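Local structure of Non-structural protein 3 (Porcine deltacoronavirus, 6LN0) at residues A297-S302 with I317-S322; E223-L228 with Q275-I280; K236-K241 with P292-A297. The protein probably serves the viral replication cycle, combining a macro domain with a papain-like protease domain that presumably cleaves the viral polyprotein. One frame throughout, in Å; residues are numbered along the deposited sequence.

Contact 1: A297-S302 with I317-S322; sequences AWIYAS and ISLLVS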
ATOM      1  N   ALA A 297      19.073   9.358   1.573  1.00 40.56           N
ATOM      2  CA  ALA A 297      17.826   8.840   1.019  1.00 40.44           C
ATOM      3  C   ALA A 297      16.781   9.946   0.920  1.00 38.22           C
ATOM      4  O   ALA A 297      16.071  10.065  -0.088  1.00 37.74           O
ATOM      5  CB  ALA A 297      17.312   7.683   1.873  1.00 38.72           C
ATOM      6  N   TRP A 298      16.694  10.782   1.944  1.00 35.79           N
ATOM      7  CA  TRP A 298      15.852  11.964   1.847  1.00 38.60           C
ATOM      8  C   TRP A 298      16.230  12.840   0.652  1.00 42.24           C
ATOM      9  O   TRP A 298      15.352  13.418   0.001  1.00 44.14           O
ATOM     10  CB  TRP A 298      15.931  12.756   3.150  1.00 39.50           C
ATOM     11  CG  TRP A 298      15.089  13.978   3.135  1.00 44.86           C
ATOM     12  CD1 TRP A 298      13.708  14.045   3.162  1.00 40.49           C
ATOM     13  CD2 TRP A 298      15.554  15.330   3.093  1.00 42.37           C
ATOM     14  NE1 TRP A 298      13.303  15.361   3.144  1.00 41.35           N
ATOM     15  CE2 TRP A 298      14.410  16.169   3.105  1.00 43.19           C
ATOM     16  CE3 TRP A 298      16.817  15.913   3.056  1.00 38.30           C
ATOM     17  CZ2 TRP A 298      14.505  17.555   3.064  1.00 40.19           C
ATOM     18  CZ3 TRP A 298      16.909  17.299   3.027  1.00 40.39           C
ATOM     19  CH2 TRP A 298      15.767  18.099   3.032  1.00 37.64           C
ATOM     20  N   ILE A 299      17.522  12.968   0.336  1.00 41.65           N
ATOM     21  CA  ILE A 299      17.883  13.819  -0.798  1.00 41.61           C
ATOM     22  C   ILE A 299      17.378  13.207  -2.089  1.00 39.41           C
ATOM     23  O   ILE A 299      16.808  13.898  -2.943  1.00 44.84           O
ATOM     24  CB  ILE A 299      19.400  14.062  -0.869  1.00 40.67           C
ATOM     25  CG1 ILE A 299      19.926  14.591   0.449  1.00 41.42           C
ATOM     26  CG2 ILE A 299      19.719  15.000  -2.012  1.00 35.63           C
ATOM     27  CD1 ILE A 299      20.036  15.997   0.504  1.00 46.44           C
ATOM     28  N   TYR A 300      17.595  11.906  -2.261  1.00 39.36           N
ATOM     29  CA  TYR A 300      17.178  11.250  -3.494  1.00 41.02           C
ATOM     30  C   TYR A 300      15.668  11.294  -3.672  1.00 43.13           C
ATOM     31  O   TYR A 300      15.180  11.526  -4.786  1.00 47.75           O
ATOM     32  CB  TYR A 300      17.643   9.803  -3.506  1.00 42.42           C
ATOM     33  CG  TYR A 300      19.014   9.578  -4.111  1.00 48.81           C
ATOM     34  CD1 TYR A 300      19.149   9.299  -5.459  1.00 47.32           C
ATOM     35  CD2 TYR A 300      20.163   9.604  -3.318  1.00 41.07           C
ATOM     36  CE1 TYR A 300      20.377   9.058  -6.010  1.00 51.26           C
ATOM     37  CE2 TYR A 300      21.389   9.364  -3.858  1.00 50.24           C
ATOM     38  CZ  TYR A 300      21.497   9.096  -5.214  1.00 51.80           C
ATOM     39  OH  TYR A 300      22.727   8.859  -5.779  1.00 50.81           O
ATOM     40  N   ALA A 301      14.906  11.059  -2.593  1.00 39.43           N
ATOM     41  CA  ALA A 301      13.444  11.049  -2.712  1.00 44.80           C
ATOM     42  C   ALA A 301      12.886  12.455  -2.927  1.00 41.10           C
ATOM     43  O   ALA A 301      11.894  12.633  -3.641  1.00 40.44           O
ATOM     44  CB  ALA A 301      12.806  10.419  -1.470  1.00 38.60           C
ATOM     45  N   SER A 302      13.496  13.465  -2.303  1.00 38.30           N
ATOM     46  CA  SER A 302      13.020  14.832  -2.496  1.00 46.23           C
ATOM     47  C   SER A 302      13.272  15.335  -3.919  1.00 48.50           C
ATOM     48  O   SER A 302      12.500  16.164  -4.416  1.00 50.49           O
ATOM     49  CB  SER A 302      13.679  15.776  -1.487  1.00 45.05           C
ATOM     50  OG  SER A 302      13.391  15.381  -0.157  1.00 44.70           O
ATOM     51  N   ILE A 317      21.305  21.651  -3.556  1.00 42.36           N
ATOM     52  CA  ILE A 317      21.584  22.782  -2.678  1.00 42.99           C
ATOM     53  C   ILE A 317      20.319  23.601  -2.442  1.00 39.48           C
ATOM     54  O   ILE A 317      20.124  24.158  -1.355  1.00 39.85           O
ATOM     55  CB  ILE A 317      22.747  23.654  -3.216  1.00 38.57           C
ATOM     56  CG1 ILE A 317      23.079  24.713  -2.182  1.00 36.25           C
ATOM     57  CG2 ILE A 317      22.402  24.360  -4.526  1.00 39.75           C
ATOM     58  CD1 ILE A 317      23.465  24.120  -0.846  1.00 38.13           C
ATOM     59  N   SER A 318      19.435  23.668  -3.433  1.00 38.24           N
ATOM     60  CA  SER A 318      18.202  24.415  -3.244  1.00 37.70           C
ATOM     61  C   SER A 318      17.261  23.689  -2.290  1.00 41.65           C
ATOM     62  O   SER A 318      16.561  24.327  -1.493  1.00 41.28           O
ATOM     63  CB  SER A 318      17.529  24.662  -4.588  1.00 42.87           C
ATOM     64  OG  SER A 318      16.130  24.834  -4.406  1.00 52.57           O
ATOM     65  N   LEU A 319      17.238  22.353  -2.347  1.00 43.75           N
ATOM     66  CA  LEU A 319      16.467  21.578  -1.381  1.00 33.30           C
ATOM     67  C   LEU A 319      16.971  21.808   0.038  1.00 39.47           C
ATOM     68  O   LEU A 319      16.187  22.084   0.950  1.00 44.99           O
ATOM     69  CB  LEU A 319      16.531  20.093  -1.727  1.00 39.41           C
ATOM     70  CG  LEU A 319      16.011  19.215  -0.594  1.00 39.08           C
ATOM     71  CD1 LEU A 319      14.510  19.195  -0.645  1.00 30.11           C
ATOM     72  CD2 LEU A 319      16.584  17.821  -0.712  1.00 43.00           C
ATOM     73  N   LEU A 320      18.284  21.720   0.240  1.00 40.57           N
ATOM     74  CA  LEU A 320      18.838  21.874   1.580  1.00 40.14           C
ATOM     75  C   LEU A 320      18.562  23.259   2.135  1.00 42.41           C
ATOM     76  O   LEU A 320      18.114  23.402   3.281  1.00 43.00           O
ATOM     77  CB  LEU A 320      20.339  21.600   1.560  1.00 39.47           C
ATOM     78  CG  LEU A 320      20.712  20.203   1.058  1.00 45.26           C
ATOM     79  CD1 LEU A 320      22.234  20.022   1.142  1.00 41.17           C
ATOM     80  CD2 LEU A 320      19.943  19.093   1.824  1.00 39.05           C
ATOM     81  N   VAL A 321      18.814  24.299   1.326  1.00 42.60           N
ATOM     82  CA  VAL A 321      18.707  25.680   1.806  1.00 43.04           C
ATOM     83  C   VAL A 321      17.261  26.016   2.170  1.00 38.08           C
ATOM     84  O   VAL A 321      16.992  26.647   3.199  1.00 37.25           O
ATOM     85  CB  VAL A 321      19.277  26.659   0.757  1.00 39.52           C
ATOM     86  CG1 VAL A 321      18.788  28.066   1.027  1.00 31.89           C
ATOM     87  CG2 VAL A 321      20.789  26.613   0.756  1.00 37.15           C
ATOM     88  N   SER A 322      16.311  25.591   1.350  1.00 38.02           N
ATOM     89  CA  SER A 322      14.918  25.878   1.663  1.00 43.42           C
ATOM     90  C   SER A 322      14.403  25.112   2.886  1.00 46.36           C
ATOM     91  O   SER A 322      13.362  25.492   3.430  1.00 53.21           O
ATOM     92  CB  SER A 322      14.034  25.569   0.467  1.00 36.94           C
ATOM     93  OG  SER A 322      13.973  24.187   0.316  1.00 47.56           O
TER
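The contact between helix segments 297-302 and 317-322 is wholly apolar across the interface, and two consecutive leucines of the second segment supply one side of it. Leu-319 points straight at the other helix with its CG anti to the backbone N (chi1 167°), so that its branch meets the indole of Trp-298 tip to tip. Its CD2 rests over the face of the six-membered ring, 4.0 Å from the centroid, a CH-pi contact. Both methyls of Leu-319, CD1 and CD2, also rest against Ser-302, whose CB lies 3.6 Å from Leu-319 CD1. Leu-320 works at the indole edge: its CD2 approaches Trp-298 CZ3 to 3.7 Å near the ring plane. The Leu-320 and Ile-299 side chains cross at about a right angle, and Ile-299 CD1 comes 3.4 Å from Leu-320 CD2, a tight approach; the Ile-299 chi2 of -96° is away from a staggered position, in keeping with crowding here.

Polar bonding stays within each helix or goes outside the pair. Ser-302 OG donates to Trp-298 O (2.8 Å) one turn back, which places the hydroxyl over the same indole face that Leu-319 touches. Trp-298 O thus serves both the amide and the hydroxyl of Ser-302, while the indole NE1 is satisfied by Leu-224 O.

The helices cross steeply, short axes 10.7 Å apart at closest, in the probable thumb of the papain-like protease domain. Tyr-234 of helix 228-237 packs on the first, helix 260-270 borders both (Tyr-300; Ile-317 and Leu-320), and strand 376-383 lies against Ile-317 and Val-321.

Contact 2: E223-L228 with Q275-I280; sequences ELDLNL and QFRPAI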
ATOM      1  N   GLU A 223       6.347  15.187   7.621  1.00 47.23           N
ATOM      2  CA  GLU A 223       7.461  15.784   8.345  1.00 49.00           C
ATOM      3  C   GLU A 223       8.676  15.962   7.441  1.00 49.84           C
ATOM      4  O   GLU A 223       9.454  16.910   7.619  1.00 48.98           O
ATOM      5  CB  GLU A 223       7.818  14.926   9.550  1.00 48.79           C
ATOM      6  CG  GLU A 223       7.212  15.440  10.838  1.00 57.73           C
ATOM      7  CD  GLU A 223       7.982  14.990  12.068  1.00 69.50           C
ATOM      8  OE1 GLU A 223       9.067  14.392  11.902  1.00 70.71           O
ATOM      9  OE2 GLU A 223       7.505  15.234  13.203  1.00 71.92           O
ATOM     10  N   LEU A 224       8.836  15.066   6.466  1.00 45.85           N
ATOM     11  CA  LEU A 224       9.949  15.039   5.526  1.00 51.15           C
ATOM     12  C   LEU A 224       9.638  15.744   4.214  1.00 50.51           C
ATOM     13  O   LEU A 224      10.506  15.784   3.337  1.00 46.94           O
ATOM     14  CB  LEU A 224      10.352  13.585   5.229  1.00 44.75           C
ATOM     15  CG  LEU A 224      11.073  12.848   6.353  1.00 45.98           C
ATOM     16  CD1 LEU A 224      11.506  11.451   5.918  1.00 42.72           C
ATOM     17  CD2 LEU A 224      12.266  13.641   6.827  1.00 39.96           C
ATOM     18  N   ASP A 225       8.415  16.267   4.054  1.00 49.61           N
ATOM     19  CA  ASP A 225       7.989  16.983   2.850  1.00 46.43           C
ATOM     20  C   ASP A 225       7.925  16.065   1.637  1.00 49.57           C
ATOM     21  O   ASP A 225       8.281  16.466   0.528  1.00 51.98           O
ATOM     22  CB  ASP A 225       8.903  18.168   2.543  1.00 53.76           C
ATOM     23  CG  ASP A 225       8.362  19.457   3.047  1.00 63.58           C
ATOM     24  OD1 ASP A 225       7.329  19.407   3.750  1.00 71.44           O
ATOM     25  OD2 ASP A 225       8.973  20.517   2.745  1.00 66.50           O
ATOM     26  N   LEU A 226       7.488  14.832   1.827  1.00 50.88           N
ATOM     27  CA  LEU A 226       7.379  13.909   0.711  1.00 47.81           C
ATOM     28  C   LEU A 226       5.936  13.472   0.550  1.00 46.58           C
ATOM     29  O   LEU A 226       5.234  13.255   1.539  1.00 56.56           O
ATOM     30  CB  LEU A 226       8.273  12.679   0.904  1.00 45.11           C
ATOM     31  CG  LEU A 226       9.695  12.865   1.426  1.00 47.72           C
ATOM     32  CD1 LEU A 226      10.325  11.499   1.645  1.00 39.76           C
ATOM     33  CD2 LEU A 226      10.547  13.723   0.488  1.00 42.15           C
ATOM     34  N   ASN A 227       5.493  13.336  -0.695  1.00 48.14           N
ATOM     35  CA  ASN A 227       4.307  12.530  -0.937  1.00 49.21           C
ATOM     36  C   ASN A 227       4.669  11.055  -0.795  1.00 47.67           C
ATOM     37  O   ASN A 227       5.801  10.697  -0.456  1.00 49.54           O
ATOM     38  CB  ASN A 227       3.703  12.841  -2.307  1.00 51.36           C
ATOM     39  CG  ASN A 227       4.633  12.521  -3.468  1.00 52.38           C
ATOM     40  OD1 ASN A 227       5.175  11.418  -3.581  1.00 53.78           O
ATOM     41  ND2 ASN A 227       4.761  13.476  -4.381  1.00 52.78           N
ATOM     42  N   LEU A 228       3.706  10.179  -1.084  1.00 49.51           N
ATOM     43  CA  LEU A 228       3.871   8.770  -0.733  1.00 44.18           C
ATOM     44  C   LEU A 228       4.781   8.038  -1.705  1.00 48.34           C
ATOM     45  O   LEU A 228       5.514   7.132  -1.294  1.00 48.03           O
ATOM     46  CB  LEU A 228       2.511   8.077  -0.668  1.00 46.19           C
ATOM     47  CG  LEU A 228       1.616   8.525   0.486  1.00 52.90           C
ATOM     48  CD1 LEU A 228       0.423   7.593   0.634  1.00 56.40           C
ATOM     49  CD2 LEU A 228       2.394   8.598   1.778  1.00 51.09           C
ATOM     50  N   GLN A 275      21.052  26.543   9.348  1.00 50.31           N
ATOM     51  CA  GLN A 275      20.670  25.470  10.262  1.00 51.62           C
ATOM     52  C   GLN A 275      19.347  24.849   9.819  1.00 47.72           C
ATOM     53  O   GLN A 275      18.333  25.544   9.727  1.00 48.11           O
ATOM     54  CB  GLN A 275      20.559  25.966  11.709  1.00 56.03           C
ATOM     55  CG  GLN A 275      19.855  24.926  12.597  1.00 62.50           C
ATOM     56  CD  GLN A 275      19.976  25.195  14.083  1.00 72.23           C
ATOM     57  OE1 GLN A 275      20.077  26.344  14.520  1.00 80.92           O
ATOM     58  NE2 GLN A 275      19.950  24.126  14.877  1.00 72.40           N
ATOM     59  N   PHE A 276      19.357  23.545   9.571  1.00 48.69           N
ATOM     60  CA  PHE A 276      18.162  22.824   9.147  1.00 47.25           C
ATOM     61  C   PHE A 276      17.040  22.917  10.184  1.00 46.32           C
ATOM     62  O   PHE A 276      17.279  22.940  11.390  1.00 52.63           O
ATOM     63  CB  PHE A 276      18.497  21.350   8.937  1.00 44.93           C
ATOM     64  CG  PHE A 276      19.282  21.070   7.699  1.00 50.07           C
ATOM     65  CD1 PHE A 276      18.777  21.400   6.450  1.00 44.88           C
ATOM     66  CD2 PHE A 276      20.514  20.415   7.781  1.00 48.40           C
ATOM     67  CE1 PHE A 276      19.497  21.111   5.303  1.00 46.85           C
ATOM     68  CE2 PHE A 276      21.243  20.120   6.644  1.00 46.33           C
ATOM     69  CZ  PHE A 276      20.739  20.470   5.398  1.00 49.75           C
ATOM     70  N   ARG A 277      15.799  22.910   9.705  1.00 41.08           N
ATOM     71  CA  ARG A 277      14.657  22.762  10.592  1.00 50.10           C
ATOM     72  C   ARG A 277      14.733  21.426  11.357  1.00 50.75           C
ATOM     73  O   ARG A 277      15.437  20.504  10.946  1.00 48.92           O
ATOM     74  CB  ARG A 277      13.362  22.862   9.786  1.00 37.40           C
ATOM     75  CG  ARG A 277      13.056  21.640   8.972  1.00 43.63           C
ATOM     76  CD  ARG A 277      11.952  21.950   8.015  1.00 40.23           C
ATOM     77  NE  ARG A 277      11.809  20.960   6.965  1.00 40.79           N
ATOM     78  CZ  ARG A 277      11.085  19.853   7.077  1.00 47.54           C
ATOM     79  NH1 ARG A 277      10.443  19.584   8.205  1.00 49.59           N
ATOM     80  NH2 ARG A 277      10.997  19.016   6.053  1.00 50.68           N
ATOM     81  N   PRO A 278      14.014  21.312  12.481  1.00 49.10           N
ATOM     82  CA  PRO A 278      14.243  20.174  13.397  1.00 52.65           C
ATOM     83  C   PRO A 278      14.215  18.784  12.763  1.00 48.08           C
ATOM     84  O   PRO A 278      15.130  17.987  12.989  1.00 49.81           O
ATOM     85  CB  PRO A 278      13.110  20.362  14.420  1.00 53.83           C
ATOM     86  CG  PRO A 278      12.972  21.847  14.509  1.00 52.20           C
ATOM     87  CD  PRO A 278      13.147  22.337  13.101  1.00 51.23           C
ATOM     88  N   ALA A 279      13.189  18.465  11.979  1.00 46.05           N
ATOM     89  CA  ALA A 279      13.120  17.126  11.403  1.00 50.19           C
ATOM     90  C   ALA A 279      14.350  16.818  10.557  1.00 54.47           C
ATOM     91  O   ALA A 279      14.859  15.693  10.584  1.00 49.98           O
ATOM     92  CB  ALA A 279      11.849  16.967  10.575  1.00 46.91           C
ATOM     93  N   ILE A 280      14.852  17.803   9.812  1.00 48.22           N
ATOM     94  CA  ILE A 280      15.929  17.522   8.871  1.00 47.62           C
ATOM     95  C   ILE A 280      17.282  17.587   9.578  1.00 50.71           C
ATOM     96  O   ILE A 280      18.190  16.823   9.238  1.00 49.35           O
ATOM     97  CB  ILE A 280      15.872  18.468   7.645  1.00 44.89           C
ATOM     98  CG1 ILE A 280      14.534  18.346   6.900  1.00 44.01           C
ATOM     99  CG2 ILE A 280      17.007  18.193   6.652  1.00 41.93           C
ATOM    100  CD1 ILE A 280      14.028  16.860   6.667  1.00 45.15           C
TER
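Arg-277 grips a single backbone oxygen with both terminal nitrogens. Its NH1 donates to Glu-223 O at 2.9 Å, almost along the C=O axis, and its NH2 donates to Glu-223 O at 3.0 Å from above the carbonyl plane. The oxygen sits in the guanidinium plane at its end, and the two N-H angles, 149° and 142°, are moderately bent, as a forked grip on one acceptor requires. The side chain leaves the backbone in the crowded position between N and carbonyl carbon (chi1 75°), then runs extended from CG to NE. NE donates a hydrogen bond to Asn-323 OD1, which helps to fix the rotation of the group.

Farther out, Asp-225 crosses obliquely. Its OD2 is 4.2 Å from Arg-277 NH2 but well out of the guanidinium plane, so only the charges attract. Asp-225 has positive phi and forms the Schellman turn that ends helix 215-223.

Packing completes the contact. Ala-279 sets its CB 3.8 Å from Glu-223 O, and Leu-224 CD2 meets Ile-280 CD1 at 3.7 Å where the two side chains cross obliquely. Ile-280 is doubly employed: its CG1 lies over a face of the Arg-277 guanidinium, its CG2 over a face of the Phe-276 ring, which in turn stacks on Phe-269.

Within the papain-like protease domain Arg-277, at the N-cap position of helix 278-287, thus ties the start of that helix to the C-terminal end of helix 215-223, where its charge would be expected to balance the partial negative charge of the terminal carbonyls; the nearby carboxylate of Asp-225 probably adds a favourable electrostatic term.

Contact 3: K236-K241 with P292-A297; sequences KTCHHK and PNRFVA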
ATOM      1  N   LYS A 236      13.098   2.743   0.892  1.00 40.33           N
ATOM      2  CA  LYS A 236      13.947   1.741   0.264  1.00 44.26           C
ATOM      3  C   LYS A 236      15.396   2.225   0.134  1.00 46.29           C
ATOM      4  O   LYS A 236      16.331   1.444   0.344  1.00 49.60           O
ATOM      5  CB  LYS A 236      13.355   1.347  -1.085  1.00 44.90           C
ATOM      6  CG  LYS A 236      12.059   0.567  -0.955  1.00 46.03           C
ATOM      7  CD  LYS A 236      11.413   0.350  -2.306  1.00 51.21           C
ATOM      8  CE  LYS A 236      11.114  -1.136  -2.526  1.00 55.70           C
ATOM      9  NZ  LYS A 236       9.712  -1.365  -2.992  1.00 64.59           N
ATOM     10  N   THR A 237      15.608   3.513  -0.167  1.00 41.39           N
ATOM     11  CA  THR A 237      16.969   4.035  -0.321  1.00 42.88           C
ATOM     12  C   THR A 237      17.724   4.094   1.004  1.00 43.53           C
ATOM     13  O   THR A 237      18.953   4.160   1.006  1.00 42.37           O
ATOM     14  CB  THR A 237      16.926   5.422  -0.981  1.00 40.33           C
ATOM     15  OG1 THR A 237      16.139   5.357  -2.181  1.00 39.95           O
ATOM     16  CG2 THR A 237      18.321   5.921  -1.339  1.00 41.81           C
ATOM     17  N   CYS A 238      17.021   4.016   2.131  1.00 49.15           N
ATOM     18  CA  CYS A 238      17.682   3.942   3.428  1.00 48.58           C
ATOM     19  C   CYS A 238      18.536   2.691   3.585  1.00 47.29           C
ATOM     20  O   CYS A 238      19.370   2.627   4.499  1.00 48.18           O
ATOM     21  CB  CYS A 238      16.611   4.031   4.516  1.00 41.68           C
ATOM     22  SG  CYS A 238      16.171   5.705   4.789  1.00 45.09           S
ATOM     23  N   HIS A 239      18.360   1.708   2.712  1.00 43.76           N
ATOM     24  CA  HIS A 239      19.124   0.471   2.784  1.00 50.77           C
ATOM     25  C   HIS A 239      20.446   0.528   2.026  1.00 52.24           C
ATOM     26  O   HIS A 239      21.291  -0.355   2.214  1.00 55.68           O
ATOM     27  CB  HIS A 239      18.278  -0.704   2.266  1.00 45.21           C
ATOM     28  CG  HIS A 239      17.112  -1.024   3.146  1.00 48.15           C
ATOM     29  ND1 HIS A 239      17.093  -2.120   3.979  1.00 51.14           N
ATOM     30  CD2 HIS A 239      15.940  -0.377   3.347  1.00 41.44           C
ATOM     31  CE1 HIS A 239      15.955  -2.143   4.644  1.00 46.72           C
ATOM     32  NE2 HIS A 239      15.240  -1.094   4.281  1.00 50.05           N
ATOM     33  N   HIS A 240      20.650   1.537   1.186  1.00 51.26           N
ATOM     34  CA  HIS A 240      21.921   1.660   0.484  1.00 53.71           C
ATOM     35  C   HIS A 240      23.055   1.870   1.471  1.00 50.82           C
ATOM     36  O   HIS A 240      22.933   2.641   2.427  1.00 56.14           O
ATOM     37  CB  HIS A 240      21.869   2.823  -0.497  1.00 50.24           C
ATOM     38  CG  HIS A 240      22.585   2.560  -1.778  1.00 59.70           C
ATOM     39  ND1 HIS A 240      23.749   3.218  -2.127  1.00 60.34           N
ATOM     40  CD2 HIS A 240      22.306   1.716  -2.800  1.00 60.50           C
ATOM     41  CE1 HIS A 240      24.149   2.798  -3.314  1.00 57.34           C
ATOM     42  NE2 HIS A 240      23.293   1.887  -3.744  1.00 63.14           N
ATOM     43  N   LYS A 241      24.163   1.177   1.248  1.00 57.43           N
ATOM     44  CA  LYS A 241      25.362   1.390   2.058  1.00 62.39           C
ATOM     45  C   LYS A 241      26.225   2.464   1.403  1.00 53.37           C
ATOM     46  O   LYS A 241      26.493   2.404   0.200  1.00 56.98           O
ATOM     47  CB  LYS A 241      26.144   0.081   2.242  1.00 60.62           C
ATOM     48  CG  LYS A 241      25.283  -1.088   2.802  1.00 63.45           C
ATOM     49  CD  LYS A 241      26.122  -2.147   3.558  1.00 72.16           C
ATOM     50  CE  LYS A 241      25.348  -3.462   3.795  1.00 68.34           C
ATOM     51  NZ  LYS A 241      24.861  -3.659   5.209  1.00 69.26           N
ATOM     52  N   PRO A 292      25.167   8.203   7.011  1.00 59.85           N
ATOM     53  CA  PRO A 292      24.643   8.994   5.896  1.00 56.41           C
ATOM     54  C   PRO A 292      23.312   8.493   5.343  1.00 52.78           C
ATOM     55  O   PRO A 292      22.745   9.140   4.451  1.00 51.34           O
ATOM     56  CB  PRO A 292      25.750   8.860   4.853  1.00 53.84           C
ATOM     57  CG  PRO A 292      26.302   7.480   5.112  1.00 56.82           C
ATOM     58  CD  PRO A 292      26.171   7.216   6.580  1.00 55.77           C
ATOM     59  N   ASN A 293      22.778   7.386   5.844  1.00 49.00           N
ATOM     60  CA  ASN A 293      21.763   6.666   5.087  1.00 52.85           C
ATOM     61  C   ASN A 293      20.460   7.451   4.988  1.00 48.58           C
ATOM     62  O   ASN A 293      19.929   7.647   3.890  1.00 49.94           O
ATOM     63  CB  ASN A 293      21.530   5.293   5.708  1.00 50.80           C
ATOM     64  CG  ASN A 293      22.552   4.285   5.243  1.00 55.91           C
ATOM     65  OD1 ASN A 293      23.720   4.617   5.039  1.00 59.31           O
ATOM     66  ND2 ASN A 293      22.117   3.045   5.054  1.00 62.24           N
ATOM     67  N   ARG A 294      19.934   7.922   6.111  1.00 43.65           N
ATOM     68  CA  ARG A 294      18.633   8.575   6.055  1.00 48.44           C
ATOM     69  C   ARG A 294      18.716   9.895   5.294  1.00 46.86           C
ATOM     70  O   ARG A 294      17.918  10.152   4.378  1.00 44.98           O
ATOM     71  CB  ARG A 294      18.092   8.759   7.471  1.00 45.11           C
ATOM     72  CG  ARG A 294      17.669   7.426   8.076  1.00 50.93           C
ATOM     73  CD  ARG A 294      17.461   7.475   9.579  1.00 58.28           C
ATOM     74  NE  ARG A 294      16.141   7.996   9.908  1.00 61.92           N
ATOM     75  CZ  ARG A 294      15.902   8.967  10.795  1.00 60.68           C
ATOM     76  NH1 ARG A 294      16.894   9.521  11.474  1.00 53.57           N
ATOM     77  NH2 ARG A 294      14.656   9.388  11.008  1.00 61.61           N
ATOM     78  N   PHE A 295      19.708  10.725   5.635  1.00 49.45           N
ATOM     79  CA  PHE A 295      19.854  12.043   5.022  1.00 42.69           C
ATOM     80  C   PHE A 295      19.993  11.943   3.512  1.00 44.26           C
ATOM     81  O   PHE A 295      19.351  12.694   2.774  1.00 44.70           O
ATOM     82  CB  PHE A 295      21.068  12.734   5.631  1.00 51.30           C
ATOM     83  CG  PHE A 295      21.242  14.162   5.223  1.00 47.45           C
ATOM     84  CD1 PHE A 295      20.208  15.075   5.377  1.00 47.03           C
ATOM     85  CD2 PHE A 295      22.459  14.612   4.740  1.00 46.12           C
ATOM     86  CE1 PHE A 295      20.370  16.404   5.038  1.00 46.07           C
ATOM     87  CE2 PHE A 295      22.642  15.958   4.396  1.00 45.96           C
ATOM     88  CZ  PHE A 295      21.599  16.852   4.544  1.00 48.79           C
ATOM     89  N   VAL A 296      20.807  11.007   3.035  1.00 42.05           N
ATOM     90  CA  VAL A 296      21.010  10.835   1.600  1.00 41.12           C
ATOM     91  C   VAL A 296      19.751  10.314   0.930  1.00 39.45           C
ATOM     92  O   VAL A 296      19.404  10.729  -0.186  1.00 41.56           O
ATOM     93  CB  VAL A 296      22.206   9.895   1.344  1.00 42.62           C
ATOM     94  CG1 VAL A 296      22.278   9.552  -0.109  1.00 39.40           C
ATOM     95  CG2 VAL A 296      23.516  10.575   1.774  1.00 46.58           C
ATOM     96  N   ALA A 297      19.073   9.358   1.573  1.00 40.56           N
ATOM     97  CA  ALA A 297      17.826   8.840   1.019  1.00 40.44           C
ATOM     98  C   ALA A 297      16.781   9.946   0.920  1.00 38.22           C
ATOM     99  O   ALA A 297      16.071  10.065  -0.088  1.00 37.74           O
ATOM    100  CB  ALA A 297      17.312   7.683   1.873  1.00 38.72           C
TER
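Asn-293, the first residue of helix 293-302, reaches back to the turn that follows helix 228-237. Its amide ND2 donates to Cys-238 O at 2.8 Å, from above the carbonyl plane and with an N-H angle of 147°. CG lies anti to the carbonyl carbon (chi1 -83°), which swings the amide out from the start of the helix toward the turn. His-240 O lies 2.8 Å from Asn-293 ND2.

One helical turn onward the contact becomes apolar. Ala-297, which points at the turn, places its CB 3.7 Å from Thr-237 CB and the same distance from Cys-238 SG. The thiol slips between Ala-297 and the base of Arg-294, where Arg-294 CG is 4.0 Å from Cys-238 SG. Thr-237 turns its methyl CG2 alongside Ala-297; this leaves OG1 beside its own backbone N, where it donates to Val-233 O, one turn back in the helix.

The receiving surface is a type I beta turn, Thr-237 to His-240, at the C-terminal end of helix 228-237. The two helices belong to the helical part of the papain-like protease domain, consistent with the thumb of the coronavirus enzymes.

The turn is held in shape by its backbone bond from His-240 N to Thr-237 O (3.1 Å). Outside it, Trp-242 touches Asn-293 and meets the His-240 ring obliquely. The Arg-294 chain bends at chi3, and its NH1 forms a salt bridge with Glu-286 OE2 of helix 278-287.

Overall arrangement
All three contacts lie in the helical part of the papain-like protease domain. Centres of contacts 1 and 2 are about 9 Å apart, of 1 and 3 about 13 Å, and of 2 and 3 about 15 Å. Helix 293-302 is common to contacts 1 and 3, which share Ala-297, and follows helix 278-287 of contact 2 in the chain. The segments of contacts 2 and 3 alternate along the sequence; contact 2 closes before contact 1 opens, and contact 3 ends at the residue where contact 1 begins. Phe-276 and Phe-295 touch between contacts 2 and 3, and Phe-295 meets Leu-320 of contact 1, so one continuous core packs helix 293-302 against its neighbours in the probable thumb.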